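Long-range contacts in macrodomain protein (Streptomyces coelicolor, PDB 5E3B), which probably removes ADP-ribose by hydrolysis from ADP-ribosylated thymidine in DNA and, in the living bacterium, holds back antibiotic production: residues E23-V27 with E158-S162; V39-V45 with Y96-M102; V45-L49 with M102-M108; W64-A70 with Q89-E94; G86-F90 with T124-V129. All coordinates share one frame; numbering follows the deposited sequence. Where two conformers were deposited one is given.

Interaction 1 of 5, residues E23-V27 with E158-S162; sequences EISYV and EPLIS
Tyr26 and Glu158 reach for each other from opposite directions and meet through a very short hydrogen bond: the phenol OH of Tyr26 donates to OE2 of Glu158 at 2.5 Å. The carboxylate oxygen receives it on its syn lone pair and lies at the ring's edge, close to the ring plane, with the ring and carboxylate planes only 28° apart. An extended side chain lets Glu158 span the gap, its CG trans to the backbone N (chi1 180°), and Trp154 NE1 grips the other oxygen, OE1. Both carboxylate oxygens therefore have a donor, which should limit rotation of the group and probably stabilises its charge. Next to this polar clasp is the denser apolar part. Ile24 CD1 sits 3.9 Å from Ile161 CG2, the two isoleucine side chains crossing at about a right angle, while Ile24 CG2 covers one face of the Tyr26 ring near its rim. The same CD1 methyl lies 3.6 Å from Glu158 OE2. In the macrodomain fold, an alpha/beta/alpha sandwich, this is where the outermost strand 25-28 meets helix 154-166, which is kinked at Pro159. Strand 25-28 pairs with strand 172-176, whose Val174 and Val172 touch Ile24 and Ile161 respectively; Leu126 of helix 119-136 also packs against Ile161. Toward the margins the contact loosens: on the helix side Ser162 OG comes no nearer than 4.0 Å to Ile24 CD1, and on the strand side Tyr26 is exposed, with Arg144 against its side chain and a bound sodium ion about 4 Å from its nearest side-chain atom.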
# COMPACT_ATOMS: atom_id res chain seq x y z
N GLU A 23 14.40 11.10 -1.21
CA GLU A 23 13.98 11.78 0.07
C GLU A 23 12.44 11.73 0.07
O GLU A 23 11.81 12.22 -0.89
CB GLU A 23 14.46 13.24 0.18
N ILE A 24 11.89 11.12 1.11
CA ILE A 24 10.46 11.00 1.32
C ILE A 24 9.89 12.41 1.38
O ILE A 24 10.47 13.29 2.13
CB ILE A 24 10.12 10.36 2.62
CG1 ILE A 24 10.54 8.90 2.62
CG2 ILE A 24 8.59 10.45 2.90
CD1 ILE A 24 10.43 8.14 3.94
N SER A 25 8.80 12.63 0.67
CA SER A 25 8.02 13.89 0.72
C SER A 25 6.84 13.66 1.61
O SER A 25 6.19 12.63 1.51
CB SER A 25 7.53 14.32 -0.66
OG SER A 25 6.59 15.39 -0.61
N TYR A 26 6.47 14.66 2.44
CA TYR A 26 5.34 14.55 3.33
C TYR A 26 4.39 15.63 2.89
O TYR A 26 4.81 16.77 2.77
CB TYR A 26 5.71 14.82 4.82
CG TYR A 26 6.76 13.91 5.30
CD1 TYR A 26 6.47 12.61 5.66
CD2 TYR A 26 8.11 14.29 5.17
CE1 TYR A 26 7.48 11.76 6.03
CE2 TYR A 26 9.15 13.46 5.54
CZ TYR A 26 8.84 12.20 5.95
OH TYR A 26 9.98 11.46 6.26
N VAL A 27 3.16 15.24 2.54
CA VAL A 27 2.16 16.18 2.07
C VAL A 27 0.82 15.88 2.66
O VAL A 27 0.49 14.78 3.10
CB VAL A 27 2.07 16.22 0.54
CG1 VAL A 27 3.35 16.49 -0.15
CG2 VAL A 27 1.43 14.93 0.10
N GLU A 158 7.61 3.60 9.02
CA GLU A 158 8.33 4.57 8.25
C GLU A 158 9.77 4.00 8.03
O GLU A 158 10.30 4.11 6.95
CB GLU A 158 8.31 6.07 8.72
CG GLU A 158 9.10 6.95 7.83
CD GLU A 158 8.95 8.49 7.83
OE1 GLU A 158 7.93 9.02 8.10
OE2 GLU A 158 9.86 9.18 7.31
N PRO A 159 10.42 3.44 9.08
CA PRO A 159 11.74 2.90 8.76
C PRO A 159 11.81 1.81 7.74
O PRO A 159 12.75 1.70 6.95
CB PRO A 159 12.24 2.35 10.09
CG PRO A 159 11.58 3.19 11.11
CD PRO A 159 10.18 3.44 10.54
N LEU A 160 10.73 1.02 7.66
CA LEU A 160 10.67 0.04 6.54
C LEU A 160 10.45 0.70 5.17
O LEU A 160 10.90 0.18 4.15
CB LEU A 160 9.59 -1.03 6.88
CG LEU A 160 9.85 -1.97 8.10
CD1 LEU A 160 8.62 -2.80 8.47
CD2 LEU A 160 11.01 -2.90 7.76
N ILE A 161 9.78 1.86 5.11
CA ILE A 161 9.68 2.64 3.87
C ILE A 161 11.07 3.06 3.46
O ILE A 161 11.51 2.98 2.30
CB ILE A 161 8.70 3.81 4.02
CG1 ILE A 161 7.28 3.24 4.33
CG2 ILE A 161 8.78 4.75 2.84
CD1 ILE A 161 6.26 4.27 4.68
N SER A 162 11.80 3.61 4.45
CA SER A 162 13.18 4.05 4.17
C SER A 162 14.04 2.87 3.66
O SER A 162 14.79 3.05 2.66
CB SER A 162 13.85 4.62 5.44
OG SER A 162 13.20 5.86 5.80

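Interaction 2 of 5, residues V39-V45 with Y96-M102; sequences VKMIAHV and YVWVANM
His44 and Asn101 point the same way from two adjacent parallel strands, and a hydrogen bond joins ring to amide: His44 NE2 donates to Asn101 OD1 at 2.8 Å. The imidazole gets there because its CG stands between the backbone N and the carbonyl carbon (chi1 70°), which leans the ring over toward the second strand. The acceptor lies near the ring plane, yet the amide is turned almost perpendicular to it, at 82°. Two further bonds from Asn101 ND2, to Gln89 OE1 and Pro67 O, hold that amide. On the same face Ile42 CD1 meets Val97 CG1 at 3.8 Å, and Lys40 folds its chain at chi3 and chi4 so that CE rests 3.7 Å from Val97 CG2, while its NZ bonds to the carbonyls of Gly38 and Val36. The other face carries two small residues, Ala43 and Ala100, with Met102 bent at its last torsion to bring CE 4.0 Å from Ala43 CB. At the N-terminal end of the pair the Val39 CG1 branch leans on Trp98 CE3 at 3.9 Å. Beneath the side chains, six backbone hydrogen bonds run in regular parallel register from Lys40 N to Met102 N. Strand 139-143 continues the sheet beyond Lys40-Val45 and the antiparallel strand 88-94 beyond Val97-Met102; helix 119-136 covers the methionine face, while Trp64, just before helix 66-76, meets Ile42 on the other.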
# COMPACT_ATOMS: atom_id res chain seq x y z
N VAL A 39 4.62 6.84 -13.92
CA VAL A 39 3.78 5.77 -13.37
C VAL A 39 3.72 6.07 -11.89
O VAL A 39 4.75 6.38 -11.27
CB VAL A 39 4.36 4.38 -13.64
CG1 VAL A 39 3.52 3.32 -12.99
CG2 VAL A 39 4.46 4.16 -15.17
N LYS A 40 2.54 5.90 -11.36
CA LYS A 40 2.25 6.09 -9.91
C LYS A 40 1.73 4.79 -9.32
O LYS A 40 0.84 4.13 -9.91
CB LYS A 40 1.20 7.17 -9.76
CG LYS A 40 1.79 8.53 -10.16
CD LYS A 40 0.74 9.56 -10.49
CE LYS A 40 0.14 9.46 -11.89
NZ LYS A 40 0.95 9.99 -13.03
N MET A 41 2.20 4.49 -8.09
CA MET A 41 1.74 3.31 -7.38
C MET A 41 1.34 3.74 -6.01
O MET A 41 2.13 4.29 -5.27
CB MET A 41 2.79 2.23 -7.31
CG MET A 41 2.27 1.01 -6.65
SD MET A 41 3.51 -0.25 -6.51
CE MET A 41 3.76 -0.75 -8.17
N ILE A 42 0.08 3.45 -5.69
CA ILE A 42 -0.52 3.80 -4.39
C ILE A 42 -0.53 2.55 -3.54
O ILE A 42 -1.23 1.61 -3.87
CB ILE A 42 -1.90 4.34 -4.61
CG1 ILE A 42 -1.87 5.56 -5.56
CG2 ILE A 42 -2.59 4.64 -3.32
CD1 ILE A 42 -3.18 5.74 -6.21
N ALA A 43 0.22 2.52 -2.43
CA ALA A 43 0.39 1.33 -1.64
C ALA A 43 -0.22 1.54 -0.29
O ALA A 43 -0.03 2.63 0.33
CB ALA A 43 1.88 1.03 -1.43
N HIS A 44 -0.97 0.54 0.18
CA HIS A 44 -1.66 0.67 1.44
C HIS A 44 -1.80 -0.69 2.11
O HIS A 44 -1.74 -1.74 1.49
CB HIS A 44 -2.99 1.40 1.23
CG HIS A 44 -3.99 0.57 0.46
ND1 HIS A 44 -5.18 0.13 1.00
CD2 HIS A 44 -3.94 0.04 -0.78
CE1 HIS A 44 -5.82 -0.64 0.15
NE2 HIS A 44 -5.08 -0.74 -0.93
N VAL A 45 -2.02 -0.63 3.42
CA VAL A 45 -2.10 -1.80 4.25
C VAL A 45 -3.51 -2.41 4.37
O VAL A 45 -4.40 -1.76 4.93
CB VAL A 45 -1.54 -1.59 5.67
CG1 VAL A 45 -1.59 -2.88 6.40
CG2 VAL A 45 -0.09 -1.13 5.53
N TYR A 96 -1.54 4.87 -16.16
CA TYR A 96 -0.25 4.79 -15.49
C TYR A 96 -0.46 4.93 -13.99
O TYR A 96 0.44 5.48 -13.33
CB TYR A 96 0.65 5.85 -16.04
CG TYR A 96 0.83 5.65 -17.57
CD1 TYR A 96 1.57 4.59 -18.02
CD2 TYR A 96 0.20 6.52 -18.48
CE1 TYR A 96 1.69 4.29 -19.38
CE2 TYR A 96 0.36 6.32 -19.88
CZ TYR A 96 1.11 5.20 -20.31
OH TYR A 96 1.30 4.91 -21.65
N VAL A 97 -1.52 4.34 -13.47
CA VAL A 97 -1.70 4.31 -12.01
C VAL A 97 -2.06 2.84 -11.58
O VAL A 97 -3.00 2.19 -12.18
CB VAL A 97 -2.75 5.31 -11.48
CG1 VAL A 97 -2.85 5.20 -9.96
CG2 VAL A 97 -2.42 6.78 -11.93
N TRP A 98 -1.42 2.37 -10.50
CA TRP A 98 -1.65 1.09 -9.91
C TRP A 98 -1.91 1.30 -8.41
O TRP A 98 -1.41 2.23 -7.83
CB TRP A 98 -0.42 0.20 -10.01
CG TRP A 98 -0.37 -0.70 -11.27
CD1 TRP A 98 -0.77 -2.00 -11.35
CD2 TRP A 98 0.02 -0.34 -12.54
NE1 TRP A 98 -0.63 -2.50 -12.59
CE2 TRP A 98 -0.13 -1.48 -13.35
CE3 TRP A 98 0.52 0.83 -13.08
CZ2 TRP A 98 0.19 -1.51 -14.72
CZ3 TRP A 98 0.80 0.84 -14.38
CH2 TRP A 98 0.63 -0.34 -15.22
N VAL A 99 -2.76 0.46 -7.88
CA VAL A 99 -2.94 0.29 -6.40
C VAL A 99 -2.31 -1.02 -5.96
O VAL A 99 -2.61 -2.10 -6.53
CB VAL A 99 -4.42 0.37 -6.03
CG1 VAL A 99 -4.64 0.13 -4.56
CG2 VAL A 99 -4.95 1.74 -6.45
N ALA A 100 -1.52 -0.97 -4.88
CA ALA A 100 -0.89 -2.13 -4.32
C ALA A 100 -1.58 -2.43 -3.00
O ALA A 100 -1.46 -1.69 -2.02
CB ALA A 100 0.64 -1.88 -4.03
N ASN A 101 -2.38 -3.48 -3.01
CA ASN A 101 -3.03 -3.96 -1.83
C ASN A 101 -2.06 -4.91 -1.07
O ASN A 101 -1.78 -6.02 -1.52
CB ASN A 101 -4.30 -4.76 -2.15
CG ASN A 101 -5.41 -3.99 -2.85
OD1 ASN A 101 -5.59 -2.79 -2.75
ND2 ASN A 101 -6.17 -4.76 -3.65
N MET A 102 -1.49 -4.39 0.01
CA MET A 102 -0.44 -5.08 0.80
C MET A 102 -1.12 -5.80 1.97
O MET A 102 -1.76 -5.13 2.77
CB MET A 102 0.56 -4.14 1.38
CG MET A 102 1.30 -3.32 0.33
SD MET A 102 2.68 -2.31 1.00
CE MET A 102 1.78 -1.12 1.89

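Interaction 3 of 5, residues V45-L49 with M102-M108; sequences VCNDL and MIGQHGM
Cys46 and Ile103 are paired across two parallel strands just before a beta bulge, where the register slips by one residue, and near the bulge the macrodomain sheet gives way to loops. The slip gathers two donors on one acceptor: Cys46 O receives Gly104 N at 2.9 Å and Gln105 N at 3.1 Å, the former in the carbonyl plane and the latter tilted 28° from it. Before the bulge Cys46 N donates to Met102 O; beyond it, Asp48 N makes a weak bond to Gln105 O. Gly104 CA is packed 3.8 Å from Val45 CG1, which leaves little room for a side chain there. Asn47 OD1 accepts Leu49 N, closing an Asx turn, while its ND2 donates to Gly51 O and to a water that in turn donates to Gln105 OE1. A second water donates to both Gln105 OE1 and Val45 O. A 1,2-ethanediol lies about 4 Å from the Asn47 side chain. Both oxygens of Asp48 are engaged: OD1 takes Gly107 N at 2.9 Å, and the syn lone pair of OD2 takes His106 ND1 at 2.8 Å, almost exactly in the imidazole plane, with ring and carboxylate 79° apart.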
# COMPACT_ATOMS: atom_id res chain seq x y z
N VAL A 45 -2.02 -0.63 3.42
CA VAL A 45 -2.10 -1.80 4.25
C VAL A 45 -3.51 -2.41 4.37
O VAL A 45 -4.40 -1.76 4.93
CB VAL A 45 -1.54 -1.59 5.67
CG1 VAL A 45 -1.59 -2.88 6.40
CG2 VAL A 45 -0.09 -1.13 5.53
N CYS A 46 -3.66 -3.65 3.95
CA CYS A 46 -4.90 -4.40 4.14
C CYS A 46 -4.72 -5.46 5.19
O CYS A 46 -3.60 -5.91 5.51
CB CYS A 46 -5.28 -5.02 2.80
SG CYS A 46 -5.58 -3.86 1.44
N ASN A 47 -5.84 -5.93 5.71
CA ASN A 47 -5.83 -7.09 6.64
C ASN A 47 -5.93 -8.42 5.95
O ASN A 47 -6.24 -8.55 4.74
CB ASN A 47 -6.91 -6.92 7.71
CG ASN A 47 -8.29 -6.96 7.12
OD1 ASN A 47 -8.79 -8.03 6.74
ND2 ASN A 47 -8.89 -5.80 7.00
N ASP A 48 -5.58 -9.46 6.70
CA ASP A 48 -5.60 -10.81 6.16
C ASP A 48 -6.90 -11.55 6.37
O ASP A 48 -6.96 -12.78 6.17
CB ASP A 48 -4.44 -11.63 6.77
CG ASP A 48 -4.51 -11.76 8.29
OD1 ASP A 48 -5.39 -11.17 8.95
OD2 ASP A 48 -3.58 -12.45 8.83
N LEU A 49 -7.93 -10.83 6.71
CA LEU A 49 -9.24 -11.45 6.98
C LEU A 49 -10.33 -11.13 5.96
O LEU A 49 -11.47 -11.60 6.09
CB LEU A 49 -9.74 -11.05 8.39
CG LEU A 49 -9.03 -11.67 9.59
CD1 LEU A 49 -9.67 -11.06 10.81
CD2 LEU A 49 -9.20 -13.19 9.57
N MET A 102 -1.49 -4.39 0.01
CA MET A 102 -0.44 -5.08 0.80
C MET A 102 -1.12 -5.80 1.97
O MET A 102 -1.76 -5.13 2.77
CB MET A 102 0.56 -4.14 1.38
CG MET A 102 1.30 -3.32 0.33
SD MET A 102 2.68 -2.31 1.00
CE MET A 102 1.78 -1.12 1.89
N ILE A 103 -0.88 -7.08 2.12
CA ILE A 103 -1.47 -7.78 3.29
C ILE A 103 -0.50 -7.61 4.44
O ILE A 103 0.49 -8.40 4.57
CB ILE A 103 -1.77 -9.26 2.97
CG1 ILE A 103 -2.64 -9.45 1.72
CG2 ILE A 103 -2.43 -9.87 4.21
CD1 ILE A 103 -3.92 -8.62 1.68
N GLY A 104 -0.76 -6.59 5.25
CA GLY A 104 0.20 -6.21 6.25
C GLY A 104 -0.30 -6.26 7.63
O GLY A 104 0.52 -6.15 8.57
N GLN A 105 -1.61 -6.38 7.81
CA GLN A 105 -2.26 -6.26 9.12
C GLN A 105 -2.90 -7.60 9.45
O GLN A 105 -3.62 -8.19 8.64
CB GLN A 105 -3.31 -5.15 9.09
CG GLN A 105 -4.18 -5.13 10.30
CD GLN A 105 -5.29 -4.17 10.12
OE1 GLN A 105 -5.31 -3.43 9.14
NE2 GLN A 105 -6.27 -4.25 10.99
N HIS A 106 -2.54 -8.13 10.61
CA HIS A 106 -3.08 -9.40 11.06
C HIS A 106 -4.33 -9.19 11.91
O HIS A 106 -4.28 -8.53 12.93
CB HIS A 106 -2.05 -10.18 11.91
CG HIS A 106 -2.60 -11.47 12.43
ND1 HIS A 106 -3.10 -12.46 11.61
CD2 HIS A 106 -2.65 -11.97 13.69
CE1 HIS A 106 -3.48 -13.49 12.33
NE2 HIS A 106 -3.23 -13.21 13.60
N GLY A 107 -5.45 -9.77 11.46
CA GLY A 107 -6.76 -9.46 12.10
C GLY A 107 -7.29 -8.04 11.86
O GLY A 107 -6.74 -7.31 11.03
N MET A 108 -8.38 -7.68 12.57
CA MET A 108 -9.00 -6.32 12.52
C MET A 108 -9.14 -5.77 13.93
O MET A 108 -9.02 -6.57 14.87
CB MET A 108 -10.38 -6.41 11.85
CG MET A 108 -10.32 -6.72 10.33
SD MET A 108 -11.96 -6.68 9.54
CE MET A 108 -12.67 -8.00 10.52
O HOH W 1 -4.83 -1.22 7.53
O HOH W 2 -7.77 -3.21 7.94

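Interaction 4 of 5, residues W64-A70 with Q89-E94; sequences WPQPEAA and QFVQVE
Val93 sits over the face of the Trp64 indole, its CB 3.5 Å from the centroid of the five-membered ring and just 5° off the ring normal, a CH-pi contact. Its CG2 branch, placed between the backbone N and the carbonyl carbon, reaches the indole at CE2 (3.4 Å), while CG1 turns to Pro67 CG (3.6 Å). Val91 extends this apolar strip, with CG1 against Gln66 CB and CG2 against Ala70 CB (3.6 Å). Polar bonds close both ends. Trp64 NE1 donates to Glu94 OE2 at 2.8 Å, in the indole plane, but meeting the carboxylate on its anti side and 28° out of its plane. A classic beta bulge, in which Val93 and Glu94 both face Val97, brings these consecutive residues to the face and the edge of the same indole. At the other end Gln89 NE2 donates to Ala70 O at 3.1 Å, coming from above the carbonyl plane rather than along a lone pair; Gln89 OE1 meanwhile accepts from Asn101 ND2. The helix segment 66-70 runs roughly antiparallel (151°) to 89-94, part of an outermost strand of the sheet, and Trp64 and Pro67 continue inward onto Val99 of the neighbouring strand 97-105.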
# COMPACT_ATOMS: atom_id res chain seq x y z
N TRP A 64 -12.15 4.24 -7.44
CA TRP A 64 -12.09 3.11 -8.43
C TRP A 64 -12.67 1.92 -7.78
O TRP A 64 -12.43 1.64 -6.60
CB TRP A 64 -10.70 2.74 -8.81
CG TRP A 64 -9.77 3.84 -9.29
CD1 TRP A 64 -9.79 4.52 -10.50
CD2 TRP A 64 -8.69 4.39 -8.55
NE1 TRP A 64 -8.78 5.43 -10.54
CE2 TRP A 64 -8.07 5.35 -9.36
CE3 TRP A 64 -8.15 4.13 -7.27
CZ2 TRP A 64 -6.94 6.08 -8.96
CZ3 TRP A 64 -7.04 4.89 -6.86
CH2 TRP A 64 -6.45 5.79 -7.68
N PRO A 65 -13.41 1.08 -8.57
CA PRO A 65 -13.99 -0.14 -8.04
C PRO A 65 -13.01 -1.39 -8.06
O PRO A 65 -13.20 -2.34 -7.29
CB PRO A 65 -15.16 -0.34 -9.08
CG PRO A 65 -14.61 0.20 -10.32
CD PRO A 65 -13.89 1.42 -9.94
N GLN A 66 -12.02 -1.31 -8.91
CA GLN A 66 -11.15 -2.48 -9.18
C GLN A 66 -10.38 -2.99 -7.95
O GLN A 66 -10.28 -4.20 -7.74
CB GLN A 66 -10.23 -2.36 -10.35
CG GLN A 66 -10.93 -2.22 -11.69
CD GLN A 66 -11.26 -0.75 -12.00
OE1 GLN A 66 -11.09 0.14 -11.19
NE2 GLN A 66 -11.86 -0.53 -13.20
N PRO A 67 -9.73 -2.10 -7.17
CA PRO A 67 -8.96 -2.63 -6.06
C PRO A 67 -9.73 -3.44 -5.04
O PRO A 67 -9.29 -4.51 -4.62
CB PRO A 67 -8.28 -1.38 -5.47
CG PRO A 67 -8.23 -0.45 -6.60
CD PRO A 67 -9.53 -0.66 -7.33
N GLU A 68 -10.90 -2.93 -4.64
CA GLU A 68 -11.73 -3.66 -3.75
C GLU A 68 -12.23 -5.04 -4.34
O GLU A 68 -12.15 -6.04 -3.66
CB GLU A 68 -12.94 -2.80 -3.29
CG GLU A 68 -13.91 -3.53 -2.39
CD GLU A 68 -15.12 -2.76 -1.91
OE1 GLU A 68 -15.27 -1.55 -2.22
OE2 GLU A 68 -15.97 -3.39 -1.24
N ALA A 69 -12.69 -5.01 -5.56
CA ALA A 69 -13.11 -6.25 -6.22
C ALA A 69 -11.99 -7.24 -6.27
O ALA A 69 -12.22 -8.44 -5.89
CB ALA A 69 -13.59 -5.94 -7.62
N ALA A 70 -10.82 -6.76 -6.64
CA ALA A 70 -9.60 -7.65 -6.71
C ALA A 70 -9.30 -8.26 -5.36
O ALA A 70 -8.96 -9.48 -5.23
CB ALA A 70 -8.44 -6.88 -7.27
N GLN A 89 -0.91 -7.48 -4.02
CA GLN A 89 -1.66 -7.60 -5.27
C GLN A 89 -1.63 -6.25 -5.92
O GLN A 89 -1.88 -5.26 -5.23
CB GLN A 89 -3.10 -7.97 -4.94
CG GLN A 89 -4.13 -7.81 -6.01
CD GLN A 89 -5.51 -8.16 -5.58
OE1 GLN A 89 -6.08 -7.54 -4.68
NE2 GLN A 89 -6.05 -9.19 -6.18
N PHE A 90 -1.28 -6.16 -7.20
CA PHE A 90 -1.13 -4.90 -7.90
C PHE A 90 -2.34 -4.83 -8.87
O PHE A 90 -2.60 -5.76 -9.65
CB PHE A 90 0.21 -4.80 -8.69
CG PHE A 90 1.39 -4.94 -7.78
CD1 PHE A 90 1.87 -3.86 -7.06
CD2 PHE A 90 2.01 -6.15 -7.63
CE1 PHE A 90 2.90 -4.01 -6.16
CE2 PHE A 90 3.11 -6.30 -6.77
CZ PHE A 90 3.58 -5.19 -6.10
N VAL A 91 -3.07 -3.72 -8.79
CA VAL A 91 -4.30 -3.55 -9.48
C VAL A 91 -4.26 -2.27 -10.32
O VAL A 91 -4.12 -1.17 -9.79
CB VAL A 91 -5.56 -3.43 -8.52
CG1 VAL A 91 -6.84 -3.32 -9.34
CG2 VAL A 91 -5.60 -4.62 -7.55
N GLN A 92 -4.32 -2.38 -11.66
CA GLN A 92 -4.21 -1.24 -12.55
C GLN A 92 -5.55 -0.51 -12.54
O GLN A 92 -6.60 -1.10 -12.75
CB GLN A 92 -3.74 -1.64 -13.98
CG GLN A 92 -3.38 -0.41 -14.78
CD GLN A 92 -2.84 -0.74 -16.17
OE1 GLN A 92 -2.81 -1.93 -16.55
NE2 GLN A 92 -2.45 0.30 -16.93
N VAL A 93 -5.50 0.82 -12.28
CA VAL A 93 -6.72 1.62 -12.17
C VAL A 93 -6.80 2.75 -13.19
O VAL A 93 -7.90 3.28 -13.42
CB VAL A 93 -6.95 2.16 -10.73
CG1 VAL A 93 -7.31 1.01 -9.81
CG2 VAL A 93 -5.74 2.96 -10.21
N GLU A 94 -5.68 3.17 -13.74
CA GLU A 94 -5.63 4.18 -14.78
C GLU A 94 -4.52 3.75 -15.73
O GLU A 94 -3.75 2.79 -15.47
CB GLU A 94 -5.32 5.57 -14.20
CG GLU A 94 -6.33 6.04 -13.20
CD GLU A 94 -7.63 6.48 -13.76
OE1 GLU A 94 -7.79 6.56 -15.01
OE2 GLU A 94 -8.57 6.80 -12.96
O HOH W 3 -10.44 2.34 -13.00

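Interaction 5 of 5, residues G86-F90 with T124-V129; sequences GAVQF and TALGRV
Apolar packing of a helix on the face of the sheet, over its edge strand, joins Gly86-Phe90 to Thr124-Val129, with Val88 CG2 set against Ala125 CB at 3.5 Å as its centre. The other branch of the valine, CG1, faces Val129 CG2, the two side chains crossing at about a right angle. With CG1 trans to the backbone N (chi1 -177°) and CG2 beside that nitrogen, one branch is turned to Val129 and the other to Ala125. Phe90 follows: its CZ comes 3.6 Å from Arg128 O, the edge of the ring meets Val129 CA, and Val88 CG1 covers one ring face near the rim. In the alpha/beta/alpha sandwich of the macrodomain, helix 119-136 covers one face of the sheet; its segment 124-129 runs at 29° to the short strand 88-90, with the axes 9.1 Å apart. Ala125 and Val129 also press on Met102 of the adjacent strand 97-105. Just ahead of the strand, Gly86 takes a positive phi (86°) and brings its carbonyl O 3.4 Å from Ala125 CA, with Thr124 CG2 close alongside. The extended chain of Arg128 runs past this carbonyl, with Gly86 O over one face of the guanidinium. A single water links the two sides at the outer margin, accepting from Val88 N at 3.0 Å and from Arg128 NH1 at 2.9 Å.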
# COMPACT_ATOMS: atom_id res chain seq x y z
N GLY A 86 2.23 -10.54 4.14
CA GLY A 86 3.40 -10.15 3.29
C GLY A 86 3.20 -10.16 1.77
O GLY A 86 3.99 -9.57 1.05
N ALA A 87 2.10 -10.72 1.27
CA ALA A 87 1.80 -10.72 -0.15
C ALA A 87 1.19 -9.37 -0.55
O ALA A 87 0.68 -8.63 0.27
CB ALA A 87 0.89 -11.85 -0.56
N VAL A 88 1.35 -9.10 -1.84
CA VAL A 88 0.89 -7.86 -2.41
C VAL A 88 0.24 -8.15 -3.75
O VAL A 88 0.74 -8.94 -4.55
CB VAL A 88 2.01 -6.86 -2.62
CG1 VAL A 88 1.42 -5.55 -3.16
CG2 VAL A 88 2.76 -6.62 -1.38
N GLN A 89 -0.91 -7.48 -4.02
CA GLN A 89 -1.66 -7.60 -5.27
C GLN A 89 -1.63 -6.25 -5.92
O GLN A 89 -1.88 -5.26 -5.23
CB GLN A 89 -3.10 -7.97 -4.94
CG GLN A 89 -4.13 -7.81 -6.01
CD GLN A 89 -5.51 -8.16 -5.58
OE1 GLN A 89 -6.08 -7.54 -4.68
NE2 GLN A 89 -6.05 -9.19 -6.18
N PHE A 90 -1.28 -6.16 -7.20
CA PHE A 90 -1.13 -4.90 -7.90
C PHE A 90 -2.34 -4.83 -8.87
O PHE A 90 -2.60 -5.76 -9.65
CB PHE A 90 0.21 -4.80 -8.69
CG PHE A 90 1.39 -4.94 -7.78
CD1 PHE A 90 1.87 -3.86 -7.06
CD2 PHE A 90 2.01 -6.15 -7.63
CE1 PHE A 90 2.90 -4.01 -6.16
CE2 PHE A 90 3.11 -6.30 -6.77
CZ PHE A 90 3.58 -5.19 -6.10
N THR A 124 8.14 -7.31 4.14
CA THR A 124 8.08 -8.17 2.98
C THR A 124 7.25 -7.50 1.85
O THR A 124 7.64 -7.43 0.68
CB THR A 124 7.51 -9.53 3.34
OG1 THR A 124 8.48 -10.13 4.28
CG2 THR A 124 7.35 -10.40 2.17
N ALA A 125 6.11 -6.99 2.26
CA ALA A 125 5.19 -6.38 1.29
C ALA A 125 5.75 -5.16 0.67
O ALA A 125 5.65 -4.92 -0.54
CB ALA A 125 3.84 -6.03 1.94
N LEU A 126 6.34 -4.32 1.49
CA LEU A 126 7.02 -3.17 0.95
C LEU A 126 8.18 -3.47 0.04
O LEU A 126 8.43 -2.74 -0.94
CB LEU A 126 7.49 -2.19 2.05
CG LEU A 126 6.41 -1.45 2.88
CD1 LEU A 126 7.02 -0.82 4.12
CD2 LEU A 126 5.82 -0.33 2.03
N GLY A 127 8.92 -4.53 0.34
CA GLY A 127 9.92 -4.98 -0.58
C GLY A 127 9.39 -5.42 -1.91
O GLY A 127 9.95 -5.12 -2.99
N ARG A 128 8.26 -6.12 -1.86
CA ARG A 128 7.59 -6.47 -3.09
C ARG A 128 7.05 -5.30 -3.91
O ARG A 128 7.09 -5.31 -5.15
CB ARG A 128 6.48 -7.47 -2.82
CG ARG A 128 7.06 -8.74 -2.30
CD ARG A 128 6.05 -9.84 -2.06
NE ARG A 128 6.76 -11.01 -1.53
CZ ARG A 128 6.16 -12.17 -1.21
NH1 ARG A 128 4.86 -12.34 -1.44
NH2 ARG A 128 6.88 -13.18 -0.66
N VAL A 129 6.52 -4.29 -3.22
CA VAL A 129 6.16 -3.03 -3.86
C VAL A 129 7.37 -2.42 -4.53
O VAL A 129 7.28 -1.92 -5.64
CB VAL A 129 5.52 -2.07 -2.81
CG1 VAL A 129 5.38 -0.67 -3.34
CG2 VAL A 129 4.14 -2.60 -2.40
O HOH W 4 3.09 -11.00 -3.32

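Overall arrangement
Interactions 2 and 3 are successive lengths of one strand pair, sharing Val45 and Met102, with centres about 16 Å apart. Interactions 4 and 5 share Gln89 and Phe90 and cover strand 88-94 from the two faces of the sheet: helix 66-76 on one, helix 119-136 on the other. Strand 88-94 pairs with strand 97-105, so Asn101 N of interaction 2 lies 2.9 Å from Gln89 O. Interaction 1 closes the far edge, its centre about 24 Å from that of interaction 4; it meets interaction 5 where Leu160 CB packs 3.8 Å from Leu126 CD1. A sodium lies near Tyr26 at that edge, whereas the ethanediol lies by Asn47 of interaction 3.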